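Local coordinates for protein D-glycerate 3-kinase (Cryptococcus neoformans var. grubii serotype A, PDB 6CKG) that probably transfers a phosphate group from ATP to the 3-hydroxyl of D-glycerate, as a kinase with a P-loop fold, at residues E195-E200 and F298-D303; Y258-R263 and R290-Y295; R315-V318 and I324-T327; P119-C124 and E239-Q244. All blocks are in the same frame, centred on the assembly; numbering follows the deposited sequence.

How the interactions relate
Interaction 3 lies within the mostly parallel sheet of a P-loop kinase fold (strand order 2-3-1-4-5 plus an antiparallel edge strand), while interactions 1, 2 and 4 lie among the helices and loops around it. Interaction 4 opens first along the chain, its segments alternating with those of interaction 1; interaction 2 falls between the two segments of interaction 1, and interaction 3 follows. Helix 281-298 links interactions 1 and 2, centres about 16 Å apart. The edge hairpin touches both: Arg315 forms a salt bridge with Asp303, while Tyr258 and Trp262 pack on Val318. Interaction 4 stands apart, its centre about 28 Å from that of interaction 3. Three contacts thus tie helices and turns together; the fourth builds the sheet's edge.

Interaction 1: E195-E200 and F298-D303; sequences EEKYAE and FQDGID
Lys197 reaches from helix 191-204 to overlap the carboxylate of Asp300, in the 3-10 turn 299-302 that follows helix 281-298 in this P-loop kinase fold. The gap is wide, 10.6 Å between the CA atoms of Lys197 and Phe298, and a long, flexible residue suits it. CG lies anti to the carbonyl carbon (chi1 -67°), and the chain runs on fully extended, delivering the ammonium group across the gap. The two side chains meet at a slant, and the salt bridge is long: NZ of Lys197 lies 3.8 Å from OD2 of Asp300. A firmer hold comes from the backbone, because the same ammonium group donates a hydrogen bond to the carbonyl O of Leu297 near the C-terminal end of helix 281-298, where a positive charge would probably be favoured. Asp300 is exposed, so its charge can remain solvated and the ion pair should add only modestly to the contact. The turn itself is kept in shape by its own bonds, among them Gly301 N to Phe298 O at 3.1 Å. Helix 225-236 takes side chains from both segments, Tyr198 on Arg225 and Leu228, and the buried ring of Phe298 on Asn232 and Leu235. Between the segments, one water accepts two weak hydrogen bonds, from NZ of Lys197 and from the backbone N of Asp300, each at 3.2 Å.

Interaction 2: Y258-R263 and R290-Y295; sequences YVWTWR and RYMPSY
Met292 crosses from helix 281-298 to meet Trp260 and Val259 on helix 258-273, a helix-helix contact with a Met-aromatic pair, set beside the sheet of the P-loop kinase fold. Its CB points at the other helix but stops short of it. CG makes the first touch, lying over one face of the indole, 3.7 Å from CH2 of Trp260 and 3.6 Å above the ring plane, displaced toward the rim. This is a CH-pi contact with the six-membered ring. The chain then bends at chi2 (-60°), and SD passes the same ring obliquely, 4.7 Å from the centroid of the Trp260 six-membered ring. A second bend carries CE away from the indole to Val259, which it meets tip to tip. Methionine suits the place because an unbranched, polarisable chain can serve a flat ring and a branched aliphatic residue in turn. Its chi1 of -97° departs from the usual staggered value, which may reflect some strain. Pro293 follows directly and has no N-H to give, so the helix is kinked here; Ser294 N bonds to Tyr291 O, three residues back rather than four, at 2.9 Å. On the tryptophan side, Ile288 packs against the indole and NE1 makes a weak hydrogen bond to Asn289. The tip of Met292 is pressed close: CE is 3.5 Å from CB of Val259, tighter than usual, and also touches both valine methyls.

Interaction 3: R315-V318 and I324-T327; sequences RFIV and IVGT
The carbonyl O of Ile317 accepts two backbone hydrogen bonds. The stronger comes from Val325 N at 2.7 Å and is nearly straight (164°). Gly326 N gives the longer one, 3.2 Å from Ile317 O and bent to 149°. In return, Ile317 N donates to Gly326 O at 2.7 Å with an almost linear 170°. A looser CA-H...O contact continues the pairing, CA of Thr327 lying 3.2 Å from the carbonyl O of Arg315. Two residues facing one make a classic beta bulge: Val325 and Gly326 both lie opposite Ile317, and the register slips by one before Val318 pairs with Ile324. The bulge belongs to the hairpin of strands 313-318 and 324-329, the latter an outermost strand of the P-loop kinase sheet. Phe316, Val318, Ile324 and Thr327 share one face, where helix 19-38 touches Phe316, Ile324 and Thr327 through Gln23, Thr24 and Met20. Nonpolar side chains suit its buried part, Phe316 and Val318, while Thr327 sits toward solvent. CD1 of Ile324 slants up to within 3.5 Å of CD1 of Phe316. The Thr327 and Phe316 side chains lie side by side, CG2 of Thr327 3.7 Å from CD1 of Phe316. Ile317 points to the other face, where Gly326 has no side chain; its CG2 meets CG2 of the bulged Val325 at 3.9 Å. The Arg315 guanidinium is held by a hydrogen bond to Gln250 and salt bridges to Asp303 and Glu328.

Interaction 4: P119-C124 and E239-Q244; sequences PLLEQC and EVLWDQ
Leu241 lays its CD1 methyl against Leu121, 3.9 Å from both CB and CD1 of Leu121, where the short helix 239-242 meets helix 118-129 at the flank of the P-loop kinase sheet. The two leucines cross at about a right angle, and the CD2 branch of Leu241 rests near the backbone, 4.0 Å from O of Leu121. Chi1 of Leu241 (-133°) lies away from the staggered values, so some strain is possible. Both leucines are buried, and Phe179 of strand 176-180 packs on each, so branched aliphatic side chains suit the place. Farther out, the extended chain of Glu122 brings its carboxylate across Val240, OE1 lying 3.8 Å from CG1 of Val240; its polar end suits the more exposed margin. Leu125 backs both Leu241 and Gln244 from the same long helix, and Lys129 bonds to the carbonyl O of Gln244. Two waters join the segments. One donates to OE2 of Glu122 and accepts from N of Leu241, both at 3.0 Å. The other donates to the carbonyl O of Glu122 at 2.8 Å and accepts from NE2 of Gln244 at 2.7 Å.

Interaction 1: E195-E200 and F298-D303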
# COMPACT_ATOMS: atom_id res chain seq x y z
N GLU A 195 4.07 -15.36 17.36
CA GLU A 195 4.33 -16.76 17.68
C GLU A 195 3.05 -17.59 17.59
O GLU A 195 3.07 -18.73 17.11
CB GLU A 195 4.92 -16.89 19.10
CG GLU A 195 6.29 -16.22 19.29
CD GLU A 195 7.43 -16.88 18.52
OE1 GLU A 195 7.23 -17.96 17.91
OE2 GLU A 195 8.55 -16.33 18.53
N GLU A 196 1.94 -17.03 18.06
CA GLU A 196 0.69 -17.77 18.05
C GLU A 196 0.30 -18.17 16.63
O GLU A 196 -0.03 -19.33 16.36
CB GLU A 196 -0.40 -16.92 18.69
CG GLU A 196 -1.75 -17.51 18.73
CD GLU A 196 -2.71 -16.55 19.38
OE1 GLU A 196 -2.53 -16.27 20.58
OE2 GLU A 196 -3.59 -16.02 18.68
N LYS A 197 0.41 -17.22 15.69
CA LYS A 197 0.10 -17.50 14.29
C LYS A 197 1.09 -18.47 13.67
O LYS A 197 0.69 -19.38 12.93
CB LYS A 197 0.06 -16.19 13.49
CG LYS A 197 -1.08 -15.25 13.88
CD LYS A 197 -1.17 -14.06 12.90
CE LYS A 197 -2.33 -13.14 13.22
NZ LYS A 197 -2.48 -12.10 12.15
N TYR A 198 2.38 -18.32 13.97
CA TYR A 198 3.37 -19.25 13.44
C TYR A 198 3.11 -20.68 13.92
O TYR A 198 3.13 -21.63 13.13
CB TYR A 198 4.79 -18.80 13.81
CG TYR A 198 5.86 -19.66 13.23
CD1 TYR A 198 6.33 -20.78 13.91
CD2 TYR A 198 6.45 -19.34 12.00
CE1 TYR A 198 7.33 -21.58 13.38
CE2 TYR A 198 7.46 -20.15 11.46
CZ TYR A 198 7.88 -21.26 12.16
OH TYR A 198 8.87 -22.06 11.64
N ALA A 199 2.89 -20.85 15.23
CA ALA A 199 2.63 -22.19 15.76
C ALA A 199 1.34 -22.77 15.20
O ALA A 199 1.26 -23.98 14.94
CB ALA A 199 2.56 -22.16 17.29
N GLU A 200 0.31 -21.93 15.03
CA GLU A 200 -0.96 -22.44 14.52
C GLU A 200 -0.78 -22.99 13.10
O GLU A 200 -1.25 -24.09 12.79
CB GLU A 200 -2.01 -21.33 14.55
CG GLU A 200 -3.29 -21.63 13.77
CD GLU A 200 -4.09 -22.76 14.38
OE1 GLU A 200 -3.89 -23.09 15.57
OE2 GLU A 200 -4.94 -23.35 13.67
N PHE A 298 -0.19 -9.60 8.93
CA PHE A 298 -0.36 -8.19 9.27
C PHE A 298 -1.60 -7.54 8.66
O PHE A 298 -1.92 -6.40 9.02
CB PHE A 298 0.86 -7.36 8.82
CG PHE A 298 2.18 -7.92 9.26
CD1 PHE A 298 2.39 -8.30 10.58
CD2 PHE A 298 3.20 -8.07 8.35
CE1 PHE A 298 3.63 -8.80 10.98
CE2 PHE A 298 4.41 -8.57 8.73
CZ PHE A 298 4.63 -8.95 10.05
N GLN A 299 -2.26 -8.19 7.72
CA GLN A 299 -3.36 -7.55 7.01
C GLN A 299 -4.52 -7.20 7.95
O GLN A 299 -5.24 -6.24 7.69
CB GLN A 299 -3.85 -8.48 5.90
CG GLN A 299 -4.83 -7.90 4.93
CD GLN A 299 -5.16 -8.87 3.83
OE1 GLN A 299 -5.24 -8.50 2.66
NE2 GLN A 299 -5.33 -10.14 4.19
N ASP A 300 -4.70 -7.96 9.04
CA ASP A 300 -5.84 -7.68 9.90
C ASP A 300 -5.69 -6.38 10.67
O ASP A 300 -6.70 -5.84 11.13
CB ASP A 300 -6.08 -8.84 10.88
CG ASP A 300 -6.42 -10.13 10.18
OD1 ASP A 300 -7.31 -10.11 9.30
OD2 ASP A 300 -5.78 -11.16 10.49
N GLY A 301 -4.47 -5.85 10.78
CA GLY A 301 -4.27 -4.57 11.43
C GLY A 301 -4.98 -3.40 10.76
O GLY A 301 -5.08 -2.32 11.35
N ILE A 302 -5.44 -3.59 9.52
CA ILE A 302 -6.22 -2.55 8.84
C ILE A 302 -7.57 -2.35 9.53
O ILE A 302 -8.15 -1.26 9.47
CB ILE A 302 -6.40 -2.93 7.36
CG1 ILE A 302 -5.08 -2.75 6.62
CG2 ILE A 302 -7.51 -2.07 6.67
CD1 ILE A 302 -5.08 -3.36 5.26
N ASP A 303 -8.06 -3.36 10.23
CA ASP A 303 -9.42 -3.40 10.75
C ASP A 303 -9.35 -3.62 12.26
O ASP A 303 -9.48 -4.75 12.73
CB ASP A 303 -10.19 -4.50 10.03
CG ASP A 303 -11.68 -4.46 10.33
OD1 ASP A 303 -12.10 -3.67 11.20
OD2 ASP A 303 -12.42 -5.23 9.70
O HOH W 1 -3.12 -9.00 11.56

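Interaction 2: Y258-R263 and R290-Y295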
# COMPACT_ATOMS: atom_id res chain seq x y z
N TYR A 258 -6.08 -15.85 -4.66
CA TYR A 258 -6.22 -15.06 -5.88
C TYR A 258 -4.96 -14.27 -6.19
O TYR A 258 -4.66 -14.01 -7.36
CB TYR A 258 -7.42 -14.10 -5.77
CG TYR A 258 -8.79 -14.73 -5.55
CD1 TYR A 258 -8.96 -16.12 -5.54
CD2 TYR A 258 -9.91 -13.93 -5.36
CE1 TYR A 258 -10.20 -16.68 -5.34
CE2 TYR A 258 -11.16 -14.49 -5.17
CZ TYR A 258 -11.30 -15.86 -5.16
OH TYR A 258 -12.55 -16.40 -4.96
N VAL A 259 -4.20 -13.88 -5.16
CA VAL A 259 -3.07 -12.99 -5.38
C VAL A 259 -2.04 -13.62 -6.31
O VAL A 259 -1.50 -12.96 -7.21
CB VAL A 259 -2.44 -12.58 -4.04
CG1 VAL A 259 -1.23 -11.69 -4.26
CG2 VAL A 259 -3.47 -11.88 -3.16
N TRP A 260 -1.75 -14.91 -6.12
CA TRP A 260 -0.89 -15.65 -7.04
C TRP A 260 -1.45 -15.63 -8.45
O TRP A 260 -0.74 -15.35 -9.42
CB TRP A 260 -0.72 -17.10 -6.58
CG TRP A 260 0.31 -17.37 -5.53
CD1 TRP A 260 1.68 -17.38 -5.69
CD2 TRP A 260 0.07 -17.73 -4.17
NE1 TRP A 260 2.29 -17.70 -4.50
CE2 TRP A 260 1.32 -17.92 -3.55
CE3 TRP A 260 -1.10 -17.90 -3.40
CZ2 TRP A 260 1.45 -18.27 -2.20
CZ3 TRP A 260 -0.97 -18.24 -2.07
CH2 TRP A 260 0.30 -18.42 -1.48
N THR A 261 -2.74 -15.98 -8.58
CA THR A 261 -3.36 -16.06 -9.90
C THR A 261 -3.34 -14.71 -10.60
O THR A 261 -2.98 -14.62 -11.78
CB THR A 261 -4.79 -16.58 -9.75
OG1 THR A 261 -4.77 -17.85 -9.08
CG2 THR A 261 -5.46 -16.71 -11.11
N TRP A 262 -3.72 -13.65 -9.89
CA TRP A 262 -3.73 -12.31 -10.47
C TRP A 262 -2.33 -11.87 -10.89
O TRP A 262 -2.13 -11.33 -11.98
CB TRP A 262 -4.31 -11.31 -9.46
CG TRP A 262 -5.78 -11.43 -9.26
CD1 TRP A 262 -6.70 -11.96 -10.12
CD2 TRP A 262 -6.51 -11.00 -8.10
NE1 TRP A 262 -7.96 -11.89 -9.57
CE2 TRP A 262 -7.87 -11.30 -8.33
CE3 TRP A 262 -6.15 -10.39 -6.89
CZ2 TRP A 262 -8.87 -11.01 -7.40
CZ3 TRP A 262 -7.14 -10.11 -5.97
CH2 TRP A 262 -8.49 -10.43 -6.22
N ARG A 263 -1.33 -12.10 -10.03
CA ARG A 263 0.02 -11.65 -10.36
C ARG A 263 0.58 -12.41 -11.55
O ARG A 263 1.37 -11.86 -12.32
CB ARG A 263 0.94 -11.78 -9.14
CG ARG A 263 2.29 -11.11 -9.32
CD ARG A 263 2.14 -9.63 -9.66
NE ARG A 263 3.43 -8.97 -9.89
CZ ARG A 263 4.10 -9.01 -11.04
NH1 ARG A 263 3.61 -9.69 -12.07
NH2 ARG A 263 5.26 -8.38 -11.16
N ARG A 290 7.37 -13.97 -1.25
CA ARG A 290 7.99 -12.98 -0.37
C ARG A 290 6.96 -12.01 0.23
O ARG A 290 7.18 -11.50 1.33
CB ARG A 290 9.08 -12.20 -1.11
CG ARG A 290 10.42 -12.97 -1.31
CD ARG A 290 11.54 -12.14 -2.01
NE ARG A 290 12.12 -11.08 -1.16
CZ ARG A 290 11.89 -9.77 -1.32
NH1 ARG A 290 12.44 -8.89 -0.50
NH2 ARG A 290 11.12 -9.35 -2.31
N TYR A 291 5.85 -11.74 -0.48
CA TYR A 291 4.82 -10.84 0.03
C TYR A 291 3.77 -11.54 0.88
O TYR A 291 3.25 -10.94 1.82
CB TYR A 291 4.12 -10.13 -1.13
CG TYR A 291 5.01 -9.15 -1.86
CD1 TYR A 291 5.92 -9.58 -2.82
CD2 TYR A 291 4.95 -7.79 -1.56
CE1 TYR A 291 6.74 -8.68 -3.48
CE2 TYR A 291 5.77 -6.88 -2.21
CZ TYR A 291 6.66 -7.33 -3.17
OH TYR A 291 7.46 -6.43 -3.80
N MET A 292 3.42 -12.78 0.54
CA MET A 292 2.33 -13.48 1.22
C MET A 292 2.47 -13.56 2.74
O MET A 292 1.44 -13.48 3.43
CB MET A 292 2.18 -14.89 0.64
CG MET A 292 1.10 -15.02 -0.41
SD MET A 292 -0.54 -14.59 0.19
CE MET A 292 -0.92 -13.29 -0.97
N PRO A 293 3.66 -13.74 3.34
CA PRO A 293 3.72 -13.75 4.81
C PRO A 293 3.22 -12.45 5.42
O PRO A 293 2.63 -12.48 6.51
CB PRO A 293 5.21 -13.97 5.12
CG PRO A 293 5.82 -14.43 3.87
CD PRO A 293 4.99 -13.95 2.74
N SER A 294 3.40 -11.32 4.73
CA SER A 294 2.91 -10.06 5.26
C SER A 294 1.39 -10.00 5.23
O SER A 294 0.78 -9.47 6.17
CB SER A 294 3.51 -8.88 4.48
OG SER A 294 4.85 -8.65 4.87
N TYR A 295 0.77 -10.48 4.15
CA TYR A 295 -0.69 -10.60 4.11
C TYR A 295 -1.18 -11.50 5.24
O TYR A 295 -2.15 -11.16 5.94
CB TYR A 295 -1.15 -11.17 2.77
CG TYR A 295 -1.01 -10.23 1.58
CD1 TYR A 295 -1.97 -9.26 1.30
CD2 TYR A 295 0.06 -10.35 0.70
CE1 TYR A 295 -1.86 -8.42 0.20
CE2 TYR A 295 0.18 -9.51 -0.40
CZ TYR A 295 -0.77 -8.55 -0.65
OH TYR A 295 -0.64 -7.73 -1.75

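Interaction 3: R315-V318 and I324-T327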
# COMPACT_ATOMS: atom_id res chain seq x y z
N ARG A 315 -14.75 -1.39 2.43
CA ARG A 315 -14.12 -2.60 1.92
C ARG A 315 -14.92 -3.14 0.75
O ARG A 315 -16.14 -3.30 0.85
CB ARG A 315 -14.02 -3.68 3.00
CG ARG A 315 -13.63 -5.07 2.44
CD ARG A 315 -13.49 -6.12 3.58
NE ARG A 315 -12.58 -5.64 4.61
CZ ARG A 315 -12.95 -5.33 5.85
NH1 ARG A 315 -14.22 -5.48 6.22
NH2 ARG A 315 -12.07 -4.88 6.72
N PHE A 316 -14.24 -3.43 -0.35
CA PHE A 316 -14.83 -4.17 -1.46
C PHE A 316 -14.34 -5.60 -1.39
O PHE A 316 -13.13 -5.83 -1.33
CB PHE A 316 -14.43 -3.58 -2.82
CG PHE A 316 -14.92 -2.17 -3.04
CD1 PHE A 316 -16.22 -1.92 -3.46
CD2 PHE A 316 -14.06 -1.09 -2.86
CE1 PHE A 316 -16.66 -0.62 -3.68
CE2 PHE A 316 -14.49 0.21 -3.08
CZ PHE A 316 -15.79 0.45 -3.49
N ILE A 317 -15.26 -6.55 -1.40
CA ILE A 317 -14.93 -7.96 -1.44
C ILE A 317 -15.12 -8.43 -2.87
O ILE A 317 -16.20 -8.26 -3.44
CB ILE A 317 -15.80 -8.77 -0.46
CG1 ILE A 317 -15.58 -8.23 0.96
CG2 ILE A 317 -15.51 -10.26 -0.57
CD1 ILE A 317 -16.42 -8.88 2.02
N VAL A 318 -14.07 -8.98 -3.48
CA VAL A 318 -14.09 -9.27 -4.91
C VAL A 318 -13.84 -10.76 -5.15
O VAL A 318 -13.18 -11.44 -4.36
CB VAL A 318 -13.06 -8.40 -5.67
CG1 VAL A 318 -13.39 -6.92 -5.51
CG2 VAL A 318 -11.66 -8.68 -5.16
N ILE A 324 -17.00 -7.07 -7.84
CA ILE A 324 -17.44 -6.85 -6.47
C ILE A 324 -18.54 -7.85 -6.15
O ILE A 324 -19.54 -7.95 -6.87
CB ILE A 324 -17.94 -5.41 -6.28
CG1 ILE A 324 -16.78 -4.44 -6.46
CG2 ILE A 324 -18.59 -5.23 -4.91
CD1 ILE A 324 -17.23 -3.02 -6.64
N VAL A 325 -18.35 -8.62 -5.08
CA VAL A 325 -19.39 -9.52 -4.59
C VAL A 325 -19.93 -9.10 -3.24
O VAL A 325 -20.96 -9.65 -2.81
CB VAL A 325 -18.89 -10.98 -4.54
CG1 VAL A 325 -18.58 -11.49 -5.95
CG2 VAL A 325 -17.67 -11.10 -3.65
N GLY A 326 -19.30 -8.15 -2.56
CA GLY A 326 -19.85 -7.60 -1.34
C GLY A 326 -19.10 -6.35 -0.93
O GLY A 326 -17.96 -6.12 -1.36
N THR A 327 -19.76 -5.53 -0.12
CA THR A 327 -19.11 -4.37 0.46
C THR A 327 -19.41 -4.35 1.95
O THR A 327 -20.46 -4.81 2.41
CB THR A 327 -19.58 -3.04 -0.17
OG1 THR A 327 -20.99 -2.90 0.02
CG2 THR A 327 -19.25 -3.01 -1.65

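Interaction 4: P119-C124 and E239-Q244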
# COMPACT_ATOMS: atom_id res chain seq x y z
N PRO A 119 11.57 8.32 6.56
CA PRO A 119 11.69 9.79 6.61
C PRO A 119 11.08 10.49 5.41
O PRO A 119 10.41 11.52 5.57
CB PRO A 119 13.21 10.02 6.70
CG PRO A 119 13.70 8.79 7.43
CD PRO A 119 12.85 7.67 6.91
N LEU A 120 11.28 9.95 4.20
CA LEU A 120 10.76 10.60 3.00
C LEU A 120 9.24 10.48 2.93
O LEU A 120 8.55 11.44 2.56
CB LEU A 120 11.40 9.99 1.74
CG LEU A 120 11.07 10.65 0.40
CD1 LEU A 120 11.47 12.12 0.42
CD2 LEU A 120 11.74 9.93 -0.77
N LEU A 121 8.70 9.30 3.24
CA LEU A 121 7.26 9.12 3.34
C LEU A 121 6.64 10.13 4.30
O LEU A 121 5.65 10.79 3.98
CB LEU A 121 6.94 7.70 3.79
CG LEU A 121 6.92 6.67 2.67
CD1 LEU A 121 7.11 5.25 3.22
CD2 LEU A 121 5.59 6.81 1.93
N GLU A 122 7.21 10.24 5.50
CA GLU A 122 6.67 11.17 6.49
C GLU A 122 6.81 12.61 6.02
O GLU A 122 5.87 13.40 6.16
CB GLU A 122 7.35 10.97 7.84
CG GLU A 122 7.05 9.63 8.46
CD GLU A 122 7.61 9.49 9.85
OE1 GLU A 122 7.71 10.52 10.56
OE2 GLU A 122 7.97 8.35 10.24
N GLN A 123 7.97 12.97 5.46
CA GLN A 123 8.16 14.32 4.96
C GLN A 123 7.14 14.65 3.87
O GLN A 123 6.54 15.73 3.87
CB GLN A 123 9.60 14.51 4.43
CG GLN A 123 9.88 15.91 3.86
CD GLN A 123 11.28 16.07 3.24
OE1 GLN A 123 11.81 15.15 2.60
NE2 GLN A 123 11.88 17.24 3.43
N CYS A 124 6.92 13.73 2.93
CA CYS A 124 6.02 14.03 1.82
C CYS A 124 4.58 14.11 2.27
O CYS A 124 3.83 15.00 1.85
CB CYS A 124 6.18 13.00 0.71
SG CYS A 124 7.75 13.27 -0.21
N GLU A 239 3.77 3.12 12.01
CA GLU A 239 2.54 3.52 12.67
C GLU A 239 2.35 5.04 12.68
O GLU A 239 1.22 5.52 12.58
CB GLU A 239 2.49 2.93 14.09
CG GLU A 239 2.04 1.45 14.06
CD GLU A 239 2.14 0.73 15.40
OE1 GLU A 239 3.24 0.70 16.00
OE2 GLU A 239 1.11 0.17 15.84
N VAL A 240 3.43 5.81 12.77
CA VAL A 240 3.31 7.27 12.65
C VAL A 240 2.75 7.66 11.29
O VAL A 240 1.92 8.57 11.17
CB VAL A 240 4.69 7.93 12.91
CG1 VAL A 240 4.67 9.39 12.49
CG2 VAL A 240 5.07 7.80 14.38
N LEU A 241 3.18 6.95 10.24
CA LEU A 241 2.69 7.18 8.89
C LEU A 241 1.22 6.79 8.76
O LEU A 241 0.41 7.54 8.18
CB LEU A 241 3.53 6.36 7.91
CG LEU A 241 4.12 6.89 6.61
CD1 LEU A 241 4.06 5.78 5.55
CD2 LEU A 241 3.46 8.18 6.13
N TRP A 242 0.86 5.61 9.26
CA TRP A 242 -0.54 5.18 9.20
C TRP A 242 -1.46 6.17 9.88
O TRP A 242 -2.60 6.40 9.43
CB TRP A 242 -0.72 3.81 9.84
CG TRP A 242 0.01 2.63 9.23
CD1 TRP A 242 0.22 1.41 9.84
CD2 TRP A 242 0.59 2.50 7.91
NE1 TRP A 242 0.89 0.55 9.00
CE2 TRP A 242 1.15 1.19 7.82
CE3 TRP A 242 0.71 3.36 6.80
CZ2 TRP A 242 1.78 0.73 6.68
CZ3 TRP A 242 1.36 2.89 5.67
CH2 TRP A 242 1.90 1.59 5.62
N ASP A 243 -1.00 6.76 10.99
CA ASP A 243 -1.84 7.66 11.77
C ASP A 243 -2.16 8.97 11.04
O ASP A 243 -2.99 9.73 11.54
CB ASP A 243 -1.18 7.98 13.12
CG ASP A 243 -1.28 6.81 14.11
OD1 ASP A 243 -2.08 5.86 13.88
OD2 ASP A 243 -0.55 6.83 15.12
N GLN A 244 -1.50 9.26 9.92
CA GLN A 244 -1.80 10.42 9.11
C GLN A 244 -2.97 10.19 8.17
O GLN A 244 -3.46 11.15 7.56
CB GLN A 244 -0.55 10.80 8.31
CG GLN A 244 0.61 11.28 9.19
CD GLN A 244 0.52 12.77 9.45
OE1 GLN A 244 -0.40 13.24 10.12
NE2 GLN A 244 1.46 13.53 8.88
O HOH W 2 3.87 12.66 7.91
O HOH W 3 6.03 6.06 10.27